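Local atomic coordinates of endoglucanase (Clostridium thermocellum, PDB entry 2C4X), a protein that probably takes part in cellulose breakdown as a cellulase, this piece being its C-terminal PKD domain and beta-glucan- and xyloglucan-binding CBM44 module. Residues Y44-G49 against Y71-I76. The protein carries 1 engineered substitution. Residues are numbered along the deposited sequence; the frame is centred on the assembly and turned at random.
Sequences YVWDFG and YKVKLI. Engineered in segment 44-49: Val45 (natural residue Ala).
Val45 and Ile76 form a hydrogen-bonded antiparallel pair, with Val45 N 2.8 Å from Ile76 O and a nearly straight return bond from Ile76 N to Val45 O. Asp47 and Lys74 repeat the pattern, Asp47 N lying 2.9 Å from Lys74 O and the return bond from Lys74 N to Asp47 O being more bent. A water donates to both Val45 O and Lys74 O, bridging the two pairs. Between them, Trp46 faces Leu75 in a non-hydrogen-bonded pair. The main apolar contact there is CH-pi: Leu75 CD1 lies over one face of the indole, 3.7 Å from the centroid of the Trp46 six-membered ring and 12° off its normal. Leu75 CG anti to its backbone N (chi1 165°), with chi2 at 71°, brings CD1 there, while Val73 CG1 meets the ring edge at Trp46 CE3, 4.0 Å away. Leu75 CD1 also reaches Tyr44 CB, and Phe14 packs edge-to-face on Trp46. On the other face engineered Val45 meets Ile76, CB to CB 4.4 Å, in line with Asp47 and Lys74. Where strand 41-47 ends, Asp47 OD1 accepts from Gly49 N at 2.9 Å, an Asx turn; a second water links Gly49 O with Lys72 N, and Phe48 O, hydrogen-bonded to Tyr65 OH, lies 3.6 Å from Tyr71 CB. These are the two central strands of an antiparallel four-stranded sheet in the immunoglobulin-like PKD beta-sandwich, with Trp46, Val73 and Leu75 on its buried face.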
loop_
_atom_site.group_PDB
_atom_site.type_symbol
_atom_site.label_atom_id
_atom_site.label_comp_id
_atom_site.label_asym_id
_atom_site.label_seq_id
_atom_site.Cartn_x
_atom_site.Cartn_y
_atom_site.Cartn_z
ATOM N N TYR A 44 -15.885 29.091 8.187
ATOM C CA TYR A 44 -15.321 27.939 7.505
ATOM C C TYR A 44 -16.120 26.747 7.978
ATOM O O TYR A 44 -16.237 26.527 9.189
ATOM C CB TYR A 44 -13.854 27.751 7.920
ATOM C CG TYR A 44 -12.970 28.948 7.647
ATOM C CD1 TYR A 44 -12.961 30.047 8.518
ATOM C CD2 TYR A 44 -12.142 28.988 6.519
ATOM C CE1 TYR A 44 -12.179 31.141 8.268
ATOM C CE2 TYR A 44 -11.346 30.079 6.263
ATOM C CZ TYR A 44 -11.371 31.159 7.142
ATOM O OH TYR A 44 -10.580 32.256 6.910
ATOM N N VAL A 45 -16.673 25.984 7.039
ATOM C CA VAL A 45 -17.467 24.799 7.362
ATOM C C VAL A 45 -16.757 23.578 6.760
ATOM O O VAL A 45 -16.428 23.573 5.577
ATOM C CB VAL A 45 -18.918 24.913 6.826
ATOM C CG1 VAL A 45 -19.720 23.631 7.114
ATOM C CG2 VAL A 45 -19.629 26.130 7.436
ATOM N N TRP A 46 -16.510 22.572 7.593
ATOM C CA TRP A 46 -15.740 21.386 7.210
ATOM C C TRP A 46 -16.596 20.129 7.271
ATOM O O TRP A 46 -17.344 19.931 8.237
ATOM C CB TRP A 46 -14.583 21.185 8.185
ATOM C CG TRP A 46 -13.603 22.318 8.249
ATOM C CD1 TRP A 46 -13.651 23.404 9.079
ATOM C CD2 TRP A 46 -12.411 22.457 7.473
ATOM N NE1 TRP A 46 -12.567 24.221 8.855
ATOM C CE2 TRP A 46 -11.794 23.671 7.869
ATOM C CE3 TRP A 46 -11.820 21.692 6.454
ATOM C CZ2 TRP A 46 -10.596 24.122 7.309
ATOM C CZ3 TRP A 46 -10.632 22.142 5.891
ATOM C CH2 TRP A 46 -10.032 23.352 6.322
ATOM N N ASP A 47 -16.472 19.283 6.249
ATOM C CA ASP A 47 -17.048 17.947 6.272
ATOM C C ASP A 47 -15.843 17.016 6.184
ATOM O O ASP A 47 -15.122 17.019 5.187
ATOM C CB ASP A 47 -18.022 17.746 5.101
ATOM C CG ASP A 47 -18.660 16.362 5.087
ATOM O OD1 ASP A 47 -18.013 15.365 5.465
ATOM O OD2 ASP A 47 -19.829 16.260 4.672
ATOM N N PHE A 48 -15.622 16.235 7.240
ATOM C CA PHE A 48 -14.410 15.418 7.355
ATOM C C PHE A 48 -14.509 14.080 6.608
ATOM O O PHE A 48 -13.521 13.355 6.490
ATOM C CB PHE A 48 -14.020 15.263 8.837
ATOM C CG PHE A 48 -13.676 16.573 9.493
ATOM C CD1 PHE A 48 -12.465 17.214 9.199
ATOM C CD2 PHE A 48 -14.573 17.189 10.369
ATOM C CE1 PHE A 48 -12.151 18.437 9.774
ATOM C CE2 PHE A 48 -14.261 18.424 10.949
ATOM C CZ PHE A 48 -13.036 19.035 10.650
ATOM N N GLY A 49 -15.694 13.805 6.055
ATOM C CA GLY A 49 -15.933 12.628 5.227
ATOM C C GLY A 49 -16.250 11.341 5.967
ATOM O O GLY A 49 -16.435 10.307 5.335
ATOM N N TYR A 71 -10.702 9.470 2.972
ATOM C CA TYR A 71 -11.790 10.392 3.262
ATOM C C TYR A 71 -11.760 11.613 2.337
ATOM O O TYR A 71 -10.695 12.157 2.062
ATOM C CB TYR A 71 -11.695 10.839 4.726
ATOM C CG TYR A 71 -11.773 9.681 5.706
ATOM C CD1 TYR A 71 -13.003 9.207 6.140
ATOM C CD2 TYR A 71 -10.608 9.033 6.164
ATOM C CE1 TYR A 71 -13.091 8.138 7.034
ATOM C CE2 TYR A 71 -10.685 7.943 7.072
ATOM C CZ TYR A 71 -11.933 7.512 7.490
ATOM O OH TYR A 71 -12.058 6.471 8.368
ATOM N N LYS A 72 -12.933 12.036 1.867
ATOM C CA LYS A 72 -13.056 13.289 1.123
ATOM C C LYS A 72 -13.389 14.406 2.104
ATOM O O LYS A 72 -14.422 14.358 2.767
ATOM C CB LYS A 72 -14.148 13.193 0.054
ATOM C CG LYS A 72 -13.919 12.100 -0.975
ATOM C CD LYS A 72 -15.169 11.854 -1.845
ATOM C CE LYS A 72 -15.288 12.838 -2.989
ATOM N NZ LYS A 72 -16.201 12.297 -4.064
ATOM N N VAL A 73 -12.507 15.393 2.203
ATOM C CA VAL A 73 -12.700 16.518 3.114
ATOM C C VAL A 73 -13.139 17.701 2.272
ATOM O O VAL A 73 -12.421 18.112 1.358
ATOM C CB VAL A 73 -11.416 16.840 3.924
ATOM C CG1 VAL A 73 -11.641 18.050 4.881
ATOM C CG2 VAL A 73 -10.964 15.596 4.695
ATOM N N LYS A 74 -14.348 18.197 2.546
ATOM C CA LYS A 74 -14.892 19.339 1.841
ATOM C C LYS A 74 -14.904 20.563 2.743
ATOM O O LYS A 74 -15.443 20.524 3.853
ATOM C CB LYS A 74 -16.312 19.050 1.329
ATOM C CG LYS A 74 -16.957 20.239 0.606
ATOM C CD LYS A 74 -18.328 19.855 0.088
ATOM C CE LYS A 74 -18.859 20.870 -0.901
ATOM N NZ LYS A 74 -20.311 20.610 -1.222
ATOM N N LEU A 75 -14.309 21.652 2.257
ATOM C CA LEU A 75 -14.373 22.927 2.945
ATOM C C LEU A 75 -15.294 23.856 2.188
ATOM O O LEU A 75 -15.153 24.020 0.977
ATOM C CB LEU A 75 -12.984 23.573 3.023
ATOM C CG LEU A 75 -12.910 25.066 3.393
ATOM C CD1 LEU A 75 -13.266 25.278 4.877
ATOM C CD2 LEU A 75 -11.512 25.627 3.069
ATOM N N ILE A 76 -16.220 24.480 2.910
ATOM C CA ILE A 76 -16.987 25.591 2.378
ATOM C C ILE A 76 -16.641 26.867 3.155
ATOM O O ILE A 76 -16.691 26.910 4.389
ATOM C CB ILE A 76 -18.507 25.322 2.416
ATOM C CG1 ILE A 76 -18.860 24.103 1.554
ATOM C CG2 ILE A 76 -19.300 26.549 1.921
ATOM C CD1 ILE A 76 -20.278 23.561 1.779
HETATM O O HOH W 1 -18.100 21.520 4.063
HETATM O O HOH W 2 -15.348 10.474 2.666
#